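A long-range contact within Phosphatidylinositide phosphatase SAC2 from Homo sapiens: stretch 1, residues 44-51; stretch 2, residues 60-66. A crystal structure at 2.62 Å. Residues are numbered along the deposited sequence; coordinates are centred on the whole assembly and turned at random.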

# COMPACT_ATOMS: atom_id res chain seq x y z
N HIS A 44 -25.39 19.71 -3.50
CA HIS A 44 -24.05 19.49 -2.93
C HIS A 44 -24.08 19.57 -1.40
O HIS A 44 -23.87 20.64 -0.81
CB HIS A 44 -23.04 20.50 -3.49
CG HIS A 44 -23.40 21.02 -4.85
ND1 HIS A 44 -23.13 20.34 -6.01
CD2 HIS A 44 -24.03 22.17 -5.22
CE1 HIS A 44 -23.56 21.04 -7.04
NE2 HIS A 44 -24.12 22.15 -6.59
N ARG A 45 -24.36 18.43 -0.76
CA ARG A 45 -24.35 18.31 0.70
C ARG A 45 -23.98 16.89 1.13
O ARG A 45 -24.58 15.91 0.67
CB ARG A 45 -25.68 18.76 1.31
CG ARG A 45 -26.93 18.08 0.74
CD ARG A 45 -28.19 18.89 0.98
NE ARG A 45 -28.34 19.98 0.01
CZ ARG A 45 -29.46 20.69 -0.16
NH1 ARG A 45 -30.54 20.44 0.57
NH2 ARG A 45 -29.49 21.66 -1.06
N ASP A 46 -22.98 16.78 2.00
CA ASP A 46 -22.43 15.49 2.42
C ASP A 46 -23.35 14.75 3.37
O ASP A 46 -23.82 15.32 4.37
CB ASP A 46 -21.07 15.68 3.09
CG ASP A 46 -20.02 16.25 2.15
OD1 ASP A 46 -20.35 16.64 1.01
OD2 ASP A 46 -18.84 16.31 2.57
N VAL A 47 -23.62 13.48 3.06
CA VAL A 47 -24.33 12.61 3.99
C VAL A 47 -23.30 11.90 4.86
O VAL A 47 -22.48 11.12 4.37
CB VAL A 47 -25.23 11.58 3.25
CG1 VAL A 47 -25.90 10.63 4.25
CG2 VAL A 47 -26.28 12.30 2.41
N ASP A 48 -23.33 12.19 6.16
CA ASP A 48 -22.45 11.55 7.14
C ASP A 48 -22.82 10.09 7.36
O ASP A 48 -24.00 9.74 7.41
CB ASP A 48 -22.48 12.29 8.48
CG ASP A 48 -21.68 13.58 8.46
OD1 ASP A 48 -20.95 13.84 7.48
OD2 ASP A 48 -21.78 14.34 9.45
N VAL A 49 -21.79 9.25 7.48
CA VAL A 49 -21.96 7.82 7.70
C VAL A 49 -21.04 7.34 8.83
O VAL A 49 -19.86 7.70 8.87
CB VAL A 49 -21.65 7.00 6.42
CG1 VAL A 49 -21.74 5.51 6.71
CG2 VAL A 49 -22.61 7.37 5.29
N LEU A 50 -21.60 6.54 9.74
CA LEU A 50 -20.80 5.90 10.77
C LEU A 50 -20.64 4.41 10.46
O LEU A 50 -21.63 3.71 10.24
CB LEU A 50 -21.41 6.12 12.16
CG LEU A 50 -20.65 5.51 13.35
CD1 LEU A 50 -19.34 6.26 13.65
CD2 LEU A 50 -21.52 5.46 14.59
N LEU A 51 -19.40 3.95 10.44
CA LEU A 51 -19.10 2.54 10.23
C LEU A 51 -18.41 1.97 11.47
O LEU A 51 -17.36 2.46 11.89
CB LEU A 51 -18.21 2.34 8.99
CG LEU A 51 -17.65 0.95 8.67
CD1 LEU A 51 -18.76 -0.04 8.27
CD2 LEU A 51 -16.60 1.04 7.58
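Stretch 2 60-66: VAYYDDE

Stretch 2 lies alongside stretch 1 as an antiparallel β-strand: residues 60-63 run against residues 48-51 with an angle of 161° between their N-to-C directions, and the strand axes approach to 4.7 Å. Backbone torsions are extended throughout this pairing. Leu-50 and Ala-61 form the hydrogen-bonded pair, with Leu-50 N donating to Ala-61 O (2.8 Å) and Ala-61 N to Leu-50 O (2.9 Å); Tyr-63 N donates to Asp-48 O at 2.9 Å. Val-49 faces Tyr-62 and Leu-51 faces Val-60 as non-hydrogen-bonded pairs, their CA atoms 4.6 Å and 4.8 Å apart. The two carbonyls of the Leu-50/Ala-61 pair also receive CA-H...O contacts from the flanking residues: Val-49 CA to Ala-61 O (3.3 Å) and Val-60 CA to Leu-50 O (3.4 Å).

Val-49, Leu-51, Val-60 and Tyr-62 share one face of the sheet, and all are buried. Tyr-62 adopts chi1 m (-71°) with chi2 at 74°, which presents one ring face to Val-49; with Val-49 in t, its CG2 lies 4.0 Å from the Tyr-62 ring centroid, 27° off the normal, in a CH-pi contact. The other methyl, Val-49 CG1, meets Val-60 CG1 at 3.8 Å, so the valine touches two same-face residues of the opposing strand, Val-60 and Tyr-62. Val-47, also t, brings CG1 to the Tyr-62 ring edge, 3.9 Å from Tyr-62 CD2. Leu-51 (t, p) reaches back with CD1 to Val-60 CG2 at 4.0 Å.

On the other face, the small side chain of Ala-61 sits beside Leu-50 (Ala-61 CB to Leu-50 CB, 4.3 Å). Tyr-63, chi1 m (-76°) and chi2 86°, places its ring edge against Leu-50, Tyr-63 CE1 lying 3.9 Å from Leu-50 CB. Beyond the strands, Asp-65 turns into αR torsions (-64/-41), and its p rotamer brings OD2 within 3.7 Å of Arg-45 CD.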

# COMPACT_ATOMS: atom_id res chain seq x y z
N VAL A 60 -23.56 0.05 9.87
CA VAL A 60 -23.59 1.23 9.02
C VAL A 60 -24.78 2.11 9.38
O VAL A 60 -25.93 1.67 9.34
CB VAL A 60 -23.65 0.86 7.51
CG1 VAL A 60 -23.46 2.10 6.66
CG2 VAL A 60 -22.58 -0.18 7.16
N ALA A 61 -24.48 3.35 9.74
CA ALA A 61 -25.49 4.32 10.12
C ALA A 61 -25.39 5.58 9.27
O ALA A 61 -24.34 6.24 9.26
CB ALA A 61 -25.37 4.67 11.60
N TYR A 62 -26.46 5.91 8.56
CA TYR A 62 -26.54 7.15 7.79
C TYR A 62 -27.20 8.25 8.62
O TYR A 62 -28.20 8.00 9.30
CB TYR A 62 -27.32 6.94 6.48
CG TYR A 62 -26.59 6.11 5.43
CD1 TYR A 62 -26.46 4.73 5.58
CD2 TYR A 62 -26.05 6.71 4.29
CE1 TYR A 62 -25.81 3.97 4.62
CE2 TYR A 62 -25.40 5.95 3.32
CZ TYR A 62 -25.28 4.58 3.50
OH TYR A 62 -24.63 3.80 2.56
N TYR A 63 -26.64 9.45 8.58
CA TYR A 63 -27.17 10.58 9.34
C TYR A 63 -27.97 11.53 8.45
O TYR A 63 -27.64 11.72 7.28
CB TYR A 63 -26.03 11.35 10.02
CG TYR A 63 -25.48 10.68 11.25
CD1 TYR A 63 -24.48 9.71 11.15
CD2 TYR A 63 -25.95 11.00 12.52
CE1 TYR A 63 -23.96 9.08 12.28
CE2 TYR A 63 -25.44 10.38 13.65
CZ TYR A 63 -24.45 9.43 13.53
OH TYR A 63 -23.95 8.81 14.66
N ASP A 64 -29.02 12.12 9.02
CA ASP A 64 -29.76 13.16 8.32
C ASP A 64 -28.91 14.43 8.22
O ASP A 64 -28.28 14.83 9.19
CB ASP A 64 -31.09 13.46 9.02
CG ASP A 64 -31.92 14.48 8.27
OD1 ASP A 64 -32.19 14.26 7.06
OD2 ASP A 64 -32.31 15.50 8.87
N ASP A 65 -28.88 15.09 7.08
CA ASP A 65 -28.08 16.31 7.03
C ASP A 65 -28.58 17.44 7.95
O ASP A 65 -27.80 18.12 8.59
CB ASP A 65 -27.98 16.82 5.62
CG ASP A 65 -29.28 16.76 4.93
OD1 ASP A 65 -30.30 16.80 5.63
OD2 ASP A 65 -29.28 16.65 3.69
N GLU A 66 -29.89 17.61 8.02
CA GLU A 66 -30.49 18.67 8.81
C GLU A 66 -30.21 18.51 10.27
O GLU A 66 -29.88 19.47 10.94
CB GLU A 66 -31.99 18.64 8.60
CG GLU A 66 -32.32 18.61 7.16
CD GLU A 66 -31.40 19.49 6.39
OE1 GLU A 66 -31.19 19.23 5.20
OE2 GLU A 66 -30.87 20.45 6.98